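Local coordinates for tryptophanyl-tRNA synthetase (PDB 2EL7), which probably attaches tryptophan to tRNA(Trp) at the expense of ATP, as a homodimeric class I aminoacyl-tRNA synthetase, at residues I41-A46 and F82-V87; L157-A162 and F173-A178; Q215-L220 and V269-L274. One frame throughout, in Å; residues are numbered along the deposited sequence.

Contact 1. Residues I41-A46 and F82-V87; sequences IVDYHA and FVQSHV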
loop_
_atom_site.group_PDB
_atom_site.type_symbol
_atom_site.label_atom_id
_atom_site.label_comp_id
_atom_site.label_asym_id
_atom_site.label_seq_id
_atom_site.Cartn_x
_atom_site.Cartn_y
_atom_site.Cartn_z
ATOM N N ILE A 41 -4.452 15.695 -7.332
ATOM C CA ILE A 41 -4.619 15.079 -8.637
ATOM C C ILE A 41 -4.312 13.594 -8.377
ATOM O O ILE A 41 -3.152 13.213 -8.188
ATOM C CB ILE A 41 -3.614 15.681 -9.661
ATOM C CG1 ILE A 41 -3.993 17.133 -9.978
ATOM C CG2 ILE A 41 -3.597 14.850 -10.945
ATOM C CD1 ILE A 41 -3.005 17.854 -10.896
ATOM N N VAL A 42 -5.339 12.752 -8.378
ATOM C CA VAL A 42 -5.127 11.337 -8.064
ATOM C C VAL A 42 -4.613 10.426 -9.184
ATOM O O VAL A 42 -5.318 9.528 -9.634
ATOM C CB VAL A 42 -6.414 10.709 -7.431
ATOM C CG1 VAL A 42 -6.670 11.335 -6.079
ATOM C CG2 VAL A 42 -7.614 10.924 -8.328
ATOM N N ASP A 43 -3.352 10.620 -9.564
ATOM C CA ASP A 43 -2.750 9.845 -10.639
ATOM C C ASP A 43 -2.728 8.339 -10.346
ATOM O O ASP A 43 -2.857 7.529 -11.264
ATOM C CB ASP A 43 -1.340 10.387 -10.962
ATOM C CG ASP A 43 -0.400 10.401 -9.753
ATOM O OD1 ASP A 43 0.812 10.579 -9.960
ATOM O OD2 ASP A 43 -0.851 10.234 -8.604
ATOM N N TYR A 44 -2.594 7.962 -9.076
ATOM C CA TYR A 44 -2.605 6.549 -8.702
ATOM C C TYR A 44 -3.918 5.851 -9.048
ATOM O O TYR A 44 -3.955 4.630 -9.140
ATOM C CB TYR A 44 -2.321 6.375 -7.204
ATOM C CG TYR A 44 -0.840 6.272 -6.889
ATOM C CD1 TYR A 44 -0.334 6.674 -5.649
ATOM C CD2 TYR A 44 0.058 5.792 -7.840
ATOM C CE1 TYR A 44 1.032 6.606 -5.369
ATOM C CE2 TYR A 44 1.427 5.714 -7.571
ATOM C CZ TYR A 44 1.908 6.123 -6.339
ATOM O OH TYR A 44 3.265 6.057 -6.085
ATOM N N HIS A 45 -4.987 6.624 -9.249
ATOM C CA HIS A 45 -6.300 6.067 -9.595
ATOM C C HIS A 45 -6.287 5.518 -11.028
ATOM O O HIS A 45 -7.058 4.608 -11.359
ATOM C CB HIS A 45 -7.374 7.152 -9.431
ATOM C CG HIS A 45 -8.771 6.714 -9.759
ATOM N ND1 HIS A 45 -9.271 5.472 -9.421
ATOM C CD2 HIS A 45 -9.793 7.381 -10.350
ATOM C CE1 HIS A 45 -10.537 5.393 -9.790
ATOM N NE2 HIS A 45 -10.878 6.539 -10.356
ATOM N N ALA A 46 -5.402 6.061 -11.868
ATOM C CA ALA A 46 -5.309 5.601 -13.248
ATOM C C ALA A 46 -4.801 4.160 -13.308
ATOM O O ALA A 46 -5.213 3.414 -14.184
ATOM C CB ALA A 46 -4.375 6.515 -14.064
ATOM N N PHE A 82 -1.458 19.591 -5.510
ATOM C CA PHE A 82 -0.367 18.639 -5.628
ATOM C C PHE A 82 -0.807 17.329 -6.282
ATOM O O PHE A 82 -2.009 17.070 -6.446
ATOM C CB PHE A 82 0.211 18.373 -4.243
ATOM C CG PHE A 82 -0.762 17.757 -3.284
ATOM C CD1 PHE A 82 -0.828 16.385 -3.138
ATOM C CD2 PHE A 82 -1.589 18.557 -2.497
ATOM C CE1 PHE A 82 -1.710 15.799 -2.206
ATOM C CE2 PHE A 82 -2.467 17.997 -1.576
ATOM C CZ PHE A 82 -2.528 16.602 -1.428
ATOM N N VAL A 83 0.173 16.517 -6.671
ATOM C CA VAL A 83 -0.079 15.231 -7.313
ATOM C C VAL A 83 0.033 14.122 -6.273
ATOM O O VAL A 83 1.031 14.040 -5.557
ATOM C CB VAL A 83 0.951 14.944 -8.429
ATOM C CG1 VAL A 83 0.741 13.526 -8.978
ATOM C CG2 VAL A 83 0.821 15.976 -9.530
ATOM N N GLN A 84 -0.977 13.260 -6.206
ATOM C CA GLN A 84 -0.999 12.174 -5.230
ATOM C C GLN A 84 0.350 11.455 -5.062
ATOM O O GLN A 84 0.900 11.453 -3.959
ATOM C CB GLN A 84 -2.126 11.202 -5.590
ATOM C CG GLN A 84 -2.266 9.993 -4.694
ATOM C CD GLN A 84 -3.528 9.172 -5.016
ATOM O OE1 GLN A 84 -4.123 9.284 -6.097
ATOM N NE2 GLN A 84 -3.930 8.344 -4.070
ATOM N N SER A 85 0.900 10.882 -6.139
ATOM C CA SER A 85 2.196 10.185 -6.060
ATOM C C SER A 85 3.388 11.011 -5.557
ATOM O O SER A 85 4.431 10.447 -5.230
ATOM C CB SER A 85 2.570 9.539 -7.419
ATOM O OG SER A 85 2.896 10.478 -8.432
ATOM N N HIS A 86 3.267 12.332 -5.490
ATOM C CA HIS A 86 4.378 13.143 -4.990
ATOM C C HIS A 86 4.516 13.095 -3.472
ATOM O O HIS A 86 5.546 13.458 -2.939
ATOM C CB HIS A 86 4.269 14.587 -5.488
ATOM C CG HIS A 86 4.486 14.711 -6.967
ATOM N ND1 HIS A 86 4.629 15.923 -7.605
ATOM C CD2 HIS A 86 4.556 13.763 -7.937
ATOM C CE1 HIS A 86 4.773 15.716 -8.905
ATOM N NE2 HIS A 86 4.732 14.415 -9.131
ATOM N N VAL A 87 3.482 12.634 -2.778
ATOM C CA VAL A 87 3.558 12.472 -1.330
ATOM C C VAL A 87 3.211 11.004 -1.082
ATOM O O VAL A 87 2.078 10.647 -0.804
ATOM C CB VAL A 87 2.593 13.393 -0.614
ATOM C CG1 VAL A 87 2.785 13.271 0.891
ATOM C CG2 VAL A 87 2.835 14.819 -1.088
#

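Contact 2. Residues L157-A162 and F173-A178; sequences LTREIA and FPEPQA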
loop_
_atom_site.group_PDB
_atom_site.type_symbol
_atom_site.label_atom_id
_atom_site.label_comp_id
_atom_site.label_asym_id
_atom_site.label_seq_id
_atom_site.Cartn_x
_atom_site.Cartn_y
_atom_site.Cartn_z
ATOM N N LEU A 157 -16.630 4.837 4.670
ATOM C CA LEU A 157 -15.604 3.857 4.998
ATOM C C LEU A 157 -14.504 4.562 5.764
ATOM O O LEU A 157 -14.004 4.047 6.767
ATOM C CB LEU A 157 -15.015 3.229 3.725
ATOM C CG LEU A 157 -13.846 2.252 3.943
ATOM C CD1 LEU A 157 -14.371 0.972 4.574
ATOM C CD2 LEU A 157 -13.127 1.956 2.629
ATOM N N THR A 158 -14.128 5.745 5.293
ATOM C CA THR A 158 -13.077 6.537 5.920
ATOM C C THR A 158 -13.387 6.869 7.381
ATOM O O THR A 158 -12.487 6.774 8.240
ATOM C CB THR A 158 -12.845 7.832 5.126
ATOM O OG1 THR A 158 -12.589 7.489 3.758
ATOM C CG2 THR A 158 -11.642 8.622 5.665
ATOM N N ARG A 159 -14.635 7.237 7.685
ATOM C CA ARG A 159 -14.990 7.560 9.074
ATOM C C ARG A 159 -14.929 6.284 9.908
ATOM O O ARG A 159 -14.440 6.294 11.029
ATOM C CB ARG A 159 -16.397 8.183 9.206
ATOM C CG ARG A 159 -16.595 9.543 8.540
ATOM C CD ARG A 159 -17.906 10.215 9.006
ATOM N NE ARG A 159 -19.082 9.507 8.527
ATOM C CZ ARG A 159 -19.747 9.816 7.420
ATOM N NH1 ARG A 159 -20.806 9.093 7.063
ATOM N NH2 ARG A 159 -19.380 10.861 6.682
ATOM N N GLU A 160 -15.417 5.181 9.361
ATOM C CA GLU A 160 -15.370 3.929 10.093
ATOM C C GLU A 160 -13.929 3.597 10.473
ATOM O O GLU A 160 -13.670 3.195 11.599
ATOM C CB GLU A 160 -15.998 2.788 9.265
ATOM C CG GLU A 160 -17.527 2.664 9.462
ATOM C CD GLU A 160 -18.222 1.793 8.410
ATOM O OE1 GLU A 160 -19.474 1.812 8.343
ATOM O OE2 GLU A 160 -17.525 1.093 7.647
ATOM N N ILE A 161 -13.006 3.782 9.530
ATOM C CA ILE A 161 -11.592 3.509 9.744
ATOM C C ILE A 161 -11.001 4.471 10.767
ATOM O O ILE A 161 -10.168 4.088 11.580
ATOM C CB ILE A 161 -10.786 3.602 8.388
ATOM C CG1 ILE A 161 -11.165 2.424 7.476
ATOM C CG2 ILE A 161 -9.282 3.579 8.642
ATOM C CD1 ILE A 161 -10.541 2.482 6.134
ATOM N N ALA A 162 -11.444 5.719 10.745
ATOM C CA ALA A 162 -10.933 6.685 11.689
ATOM C C ALA A 162 -11.355 6.290 13.094
ATOM O O ALA A 162 -10.543 6.297 14.030
ATOM C CB ALA A 162 -11.448 8.062 11.352
ATOM N N PHE A 173 -7.364 10.771 14.244
ATOM C CA PHE A 173 -7.965 11.278 13.024
ATOM C C PHE A 173 -9.377 11.832 13.144
ATOM O O PHE A 173 -10.178 11.356 13.946
ATOM C CB PHE A 173 -8.013 10.159 11.972
ATOM C CG PHE A 173 -6.673 9.622 11.560
ATOM C CD1 PHE A 173 -6.279 8.354 11.938
ATOM C CD2 PHE A 173 -5.849 10.351 10.720
ATOM C CE1 PHE A 173 -5.076 7.804 11.478
ATOM C CE2 PHE A 173 -4.650 9.818 10.250
ATOM C CZ PHE A 173 -4.262 8.537 10.632
ATOM N N PRO A 174 -9.698 12.850 12.331
ATOM C CA PRO A 174 -11.038 13.442 12.356
ATOM C C PRO A 174 -11.852 12.489 11.529
ATOM O O PRO A 174 -11.276 11.703 10.790
ATOM C CB PRO A 174 -10.841 14.772 11.629
ATOM C CG PRO A 174 -9.809 14.374 10.556
ATOM C CD PRO A 174 -8.814 13.599 11.420
ATOM N N GLU A 175 -13.170 12.543 11.655
ATOM C CA GLU A 175 -14.082 11.708 10.869
ATOM C C GLU A 175 -14.549 12.630 9.756
ATOM O O GLU A 175 -15.401 13.477 9.964
ATOM C CB GLU A 175 -15.279 11.276 11.719
ATOM C CG GLU A 175 -14.919 10.235 12.772
ATOM C CD GLU A 175 -16.085 9.846 13.652
ATOM O OE1 GLU A 175 -17.134 9.450 13.104
ATOM O OE2 GLU A 175 -15.947 9.933 14.893
ATOM N N PRO A 176 -13.996 12.483 8.559
ATOM C CA PRO A 176 -14.422 13.371 7.476
ATOM C C PRO A 176 -15.880 13.315 7.106
ATOM O O PRO A 176 -16.523 12.272 7.214
ATOM C CB PRO A 176 -13.515 12.967 6.313
ATOM C CG PRO A 176 -13.220 11.548 6.617
ATOM C CD PRO A 176 -12.994 11.514 8.086
ATOM N N GLN A 177 -16.397 14.460 6.678
ATOM C CA GLN A 177 -17.777 14.538 6.249
ATOM C C GLN A 177 -17.825 14.870 4.767
ATOM O O GLN A 177 -16.989 15.628 4.269
ATOM C CB GLN A 177 -18.527 15.599 7.054
ATOM C CG GLN A 177 -19.060 15.072 8.373
ATOM C CD GLN A 177 -19.593 16.179 9.262
ATOM O OE1 GLN A 177 -20.309 17.074 8.793
ATOM N NE2 GLN A 177 -19.256 16.124 10.557
ATOM N N ALA A 178 -18.785 14.273 4.071
ATOM C CA ALA A 178 -18.976 14.505 2.652
ATOM C C ALA A 178 -19.603 15.880 2.447
ATOM O O ALA A 178 -20.448 16.320 3.239
ATOM C CB ALA A 178 -19.882 13.452 2.076
HETATM O O HOH W 1 -21.132 12.518 5.116
#

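Contact 3. Residues Q215-L220 and V269-L274; sequences QKIQHL and VVKRIL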
loop_
_atom_site.group_PDB
_atom_site.type_symbol
_atom_site.label_atom_id
_atom_site.label_comp_id
_atom_site.label_asym_id
_atom_site.label_seq_id
_atom_site.Cartn_x
_atom_site.Cartn_y
_atom_site.Cartn_z
ATOM N N GLN A 215 -20.196 23.689 -34.104
ATOM C CA GLN A 215 -20.900 22.598 -34.757
ATOM C C GLN A 215 -21.827 21.859 -33.797
ATOM O O GLN A 215 -22.910 21.439 -34.193
ATOM C CB GLN A 215 -19.909 21.619 -35.410
ATOM C CG GLN A 215 -19.192 22.178 -36.630
ATOM C CD GLN A 215 -20.159 22.641 -37.723
ATOM O OE1 GLN A 215 -20.989 21.860 -38.216
ATOM N NE2 GLN A 215 -20.056 23.911 -38.107
ATOM N N LYS A 216 -21.414 21.709 -32.540
ATOM C CA LYS A 216 -22.251 21.015 -31.561
ATOM C C LYS A 216 -23.513 21.804 -31.205
ATOM O O LYS A 216 -24.579 21.225 -31.009
ATOM C CB LYS A 216 -21.440 20.694 -30.304
ATOM C CG LYS A 216 -20.440 19.569 -30.520
ATOM C CD LYS A 216 -19.649 19.294 -29.268
ATOM C CE LYS A 216 -18.606 18.211 -29.476
ATOM N NZ LYS A 216 -17.759 18.042 -28.252
ATOM N N ILE A 217 -23.399 23.126 -31.124
ATOM C CA ILE A 217 -24.559 23.963 -30.813
ATOM C C ILE A 217 -25.477 23.896 -32.034
ATOM O O ILE A 217 -26.699 23.792 -31.930
ATOM C CB ILE A 217 -24.143 25.442 -30.600
ATOM C CG1 ILE A 217 -23.044 25.528 -29.537
ATOM C CG2 ILE A 217 -25.343 26.271 -30.185
ATOM C CD1 ILE A 217 -23.435 24.924 -28.243
ATOM N N GLN A 218 -24.839 23.962 -33.194
ATOM C CA GLN A 218 -25.499 23.915 -34.483
ATOM C C GLN A 218 -26.407 22.704 -34.566
ATOM O O GLN A 218 -27.506 22.785 -35.119
ATOM C CB GLN A 218 -24.444 23.804 -35.573
ATOM C CG GLN A 218 -24.907 24.179 -36.951
ATOM C CD GLN A 218 -25.077 25.670 -37.094
ATOM O OE1 GLN A 218 -24.220 26.442 -36.660
ATOM N NE2 GLN A 218 -26.182 26.088 -37.709
ATOM N N HIS A 219 -25.932 21.586 -34.010
ATOM C CA HIS A 219 -26.659 20.322 -34.032
ATOM C C HIS A 219 -27.436 19.970 -32.774
ATOM O O HIS A 219 -27.975 18.868 -32.685
ATOM C CB HIS A 219 -25.706 19.168 -34.351
ATOM C CG HIS A 219 -25.251 19.123 -35.778
ATOM N ND1 HIS A 219 -24.517 20.135 -36.363
ATOM C CD2 HIS A 219 -25.394 18.168 -36.729
ATOM C CE1 HIS A 219 -24.223 19.803 -37.608
ATOM N NE2 HIS A 219 -24.744 18.614 -37.856
ATOM N N LEU A 220 -27.499 20.874 -31.797
ATOM C CA LEU A 220 -28.257 20.566 -30.588
ATOM C C LEU A 220 -29.645 20.167 -31.045
ATOM O O LEU A 220 -30.252 20.839 -31.880
ATOM C CB LEU A 220 -28.364 21.769 -29.649
ATOM C CG LEU A 220 -27.097 22.292 -28.976
ATOM C CD1 LEU A 220 -27.504 23.313 -27.921
ATOM C CD2 LEU A 220 -26.312 21.157 -28.334
ATOM N N VAL A 269 -31.096 31.935 -34.499
ATOM C CA VAL A 269 -30.761 33.127 -33.753
ATOM C C VAL A 269 -30.374 32.774 -32.333
ATOM O O VAL A 269 -29.434 33.328 -31.786
ATOM C CB VAL A 269 -31.934 34.089 -33.707
ATOM C CG1 VAL A 269 -31.556 35.301 -32.899
ATOM C CG2 VAL A 269 -32.333 34.484 -35.110
ATOM N N VAL A 270 -31.105 31.842 -31.738
ATOM C CA VAL A 270 -30.826 31.435 -30.375
ATOM C C VAL A 270 -29.468 30.751 -30.254
ATOM O O VAL A 270 -28.717 30.991 -29.305
ATOM C CB VAL A 270 -31.907 30.494 -29.861
ATOM C CG1 VAL A 270 -31.597 30.106 -28.432
ATOM C CG2 VAL A 270 -33.262 31.173 -29.956
ATOM N N LYS A 271 -29.142 29.913 -31.229
ATOM C CA LYS A 271 -27.875 29.204 -31.211
ATOM C C LYS A 271 -26.667 30.136 -31.217
ATOM O O LYS A 271 -25.672 29.876 -30.538
ATOM C CB LYS A 271 -27.824 28.231 -32.381
ATOM C CG LYS A 271 -28.809 27.082 -32.206
ATOM C CD LYS A 271 -28.823 26.155 -33.409
ATOM C CE LYS A 271 -29.588 24.879 -33.102
ATOM N NZ LYS A 271 -29.786 24.050 -34.308
ATOM N N ARG A 272 -26.762 31.227 -31.970
ATOM C CA ARG A 272 -25.686 32.210 -32.042
ATOM C C ARG A 272 -25.635 33.014 -30.745
ATOM O O ARG A 272 -24.551 33.410 -30.302
ATOM C CB ARG A 272 -25.906 33.172 -33.213
ATOM C CG ARG A 272 -26.048 32.517 -34.577
ATOM C CD ARG A 272 -24.787 32.639 -35.429
ATOM N NE ARG A 272 -24.300 34.019 -35.526
ATOM C CZ ARG A 272 -23.537 34.489 -36.515
ATOM N NH1 ARG A 272 -23.167 33.699 -37.520
ATOM N NH2 ARG A 272 -23.123 35.750 -36.487
ATOM N N ILE A 273 -26.794 33.281 -30.138
ATOM C CA ILE A 273 -26.790 34.035 -28.883
ATOM C C ILE A 273 -26.132 33.125 -27.846
ATOM O O ILE A 273 -25.346 33.588 -27.017
ATOM C CB ILE A 273 -28.195 34.374 -28.368
ATOM C CG1 ILE A 273 -28.963 35.227 -29.381
ATOM C CG2 ILE A 273 -28.072 35.111 -27.044
ATOM C CD1 ILE A 273 -28.652 36.709 -29.315
ATOM N N LEU A 274 -26.468 31.833 -27.901
ATOM C CA LEU A 274 -25.894 30.850 -26.987
ATOM C C LEU A 274 -24.371 30.762 -27.178
ATOM O O LEU A 274 -23.607 30.860 -26.225
ATOM C CB LEU A 274 -26.508 29.473 -27.231
ATOM C CG LEU A 274 -25.795 28.322 -26.506
ATOM C CD1 LEU A 274 -25.819 28.554 -24.979
ATOM C CD2 LEU A 274 -26.458 27.010 -26.870
#

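Contact 1. Residues I41-A46 and F82-V87
Ile-41 and Val-83 pair as neighbours in the parallel sheet of the nucleotide-binding fold, at the C-terminal ends of strands 37-41 and 80-83. Ile-41 N donates to Phe-82 O at 2.9 Å, and the side chain of Ile-41 lies on the same face of the sheet as that of Val-83, where helix 55-72 packs on Ile-41. Ile-41 O then takes two donors from opposite faces of its carbonyl plane: Gln-84 N at 2.9 Å, and Asp-43 N, which closes an inverse gamma turn centred on Val-42. This turn lifts the chain out of the strand. The extended side chain of Gln-84, with CG anti to its backbone N (chi1 179°), brings OE1 to 3.0 Å from Val-42 CB; its amide end lies near Asp-136, a predicted tryptophan-binding residue on helix 124-139. Asp-43 has CG between its own backbone N and carbonyl carbon (chi1 57°), and its carboxylate faces Ser-85. OD1 receives the Ser-85 hydroxyl (OG to OD1, 2.6 Å) and OD2 receives the amide (Ser-85 N to OD2, 3.1 Å), each through a syn lone pair. Val-83 CG1 packs against this carboxylate as well. Tyr-44 lays one ring face over Ser-85 CB, a CH-pi contact with 4.0 Å from that CB to the ring centroid, while its own CB lies 3.6 Å from Gln-84 OE1. Leu-327 of the second subunit packs on Asp-43, Tyr-44 and Ser-85, and Trp-95 of that subunit meets the tyrosine ring edge-to-face. Two donors from a single serine thus fix the rotation of a buried carboxylate, and probably help it to carry its negative charge beside the dimer interface.

Contact 2. Residues L157-A162 and F173-A178
Arg-159 reaches from helix 153-169 to the backbone of the returning segment 173-178 and binds the carbonyl of Pro-176. Its NH2 gives a bond of 3.2 Å to Pro-176 O with an N-H...O angle of 164°; the donor lies in the carbonyl plane on a lone pair, and the oxygen lies close to the guanidinium plane, at its edge. The side chain bends at chi3 (-68°), which turns NE aside from the line of CB, CG and CD. The same NH2 also donates to a water (2.9 Å from NH2 to the water oxygen), and this water accepts from Ala-178 N, carrying the link into strand 177-179. Nearer the backbone, Arg-159 CG lies 3.9 Å from Glu-175 CB, the two side chains crossing at about a right angle. On the neighbouring stripe of the helix, Thr-158 CG2 touches Pro-176 CG at 3.5 Å. Ala-162 CB sits 3.7 Å from Pro-174 O and also meets Phe-173 CB.

In the next shell, the carboxylate of Glu-175 is engaged by a salt bridge from OE1 to Arg-163 NH1, one helical turn on from Arg-159. Thr-158 CG2 stands anti to the backbone N, while OG1, beside that N (chi1 -54°), bonds back to His-154 O. The Phe-173 ring meets Phe-165 edge-to-face and packs on Leu-138.

The whole is the return half of a beta-alpha-beta crossover: after helix 153-169 the chain doubles back along it, and backbone bonds of Gln-177 to Asp-143 and Val-145 set strand 177-179 parallel to strand 144-146, with helix 124-139 against Thr-158 and Phe-173.

Contact 3. Residues Q215-L220 and V269-L274
Lys-271 and Ile-217 carry this helix-helix packing, in which the C-terminal end of helix 210-218 rests against the early turns of helix 267-294. Lys-271 has the larger share: from CG anti to its carbonyl carbon the chain runs out extended, with chi2, chi3 and chi4 all near 180°, and passes Ile-217 to reach the last turn of the shorter helix. Its methylenes lie alongside backbone oxygen there, CD being 3.5 Å from Ile-217 O, and its CB packs on Ile-217 CG2 at 3.8 Å. The ammonium group would probably be favoured at this place, at the C-terminal end of helix 210-218, where the helix dipole is negative.

Ile-217 turns CG2 anti to its backbone N, toward helix 267-294, where this methyl meets Leu-274 CD2 at 3.6 Å; the isoleucine CD1 touches the same leucine methyl. Leu-274 CD2 is also approached tip to tip by Leu-220 CD1, 4.0 Å away, and the methyl therefore lies among three apolar branches of the segment 215-220. Helix 239-247 adds to this apolar group, with Leu-240 on Leu-220 and on Lys-271, and Tyr-243 on Leu-274.

The polar bond across the contact runs from Lys-271 NZ to Gln-218 O at 2.7 Å. An alanine here in place of the lysine would probably leave Gln-218 O without its ammonium partner and open a gap beside Ile-217 O where the methylenes had lain. In that bond NZ stands above the carbonyl plane of Gln-218, 47° out of it.

Overall arrangement
The three contacts follow one another along the chain without touching. Contacts 1 and 2 are the nearer pair, their centres 20 Å apart. Helix 124-139 borders both: it carries Asp-136 beside contact 1 and packs on the helix of contact 2. Contact 1 lies at the ends of two strands of a three-stranded parallel sheet, whereas contact 2 leads into strand 177-179 of a separate two-stranded one. Contact 3 lies across the chain's centre, 38 Å from contact 1 and 46 Å from contact 2 between centres, in an all-helical part. The arrangement spans a catalytic nucleotide-binding core, next to the dimer partner at contact 1, and a helical region that in relatives serves anticodon recognition.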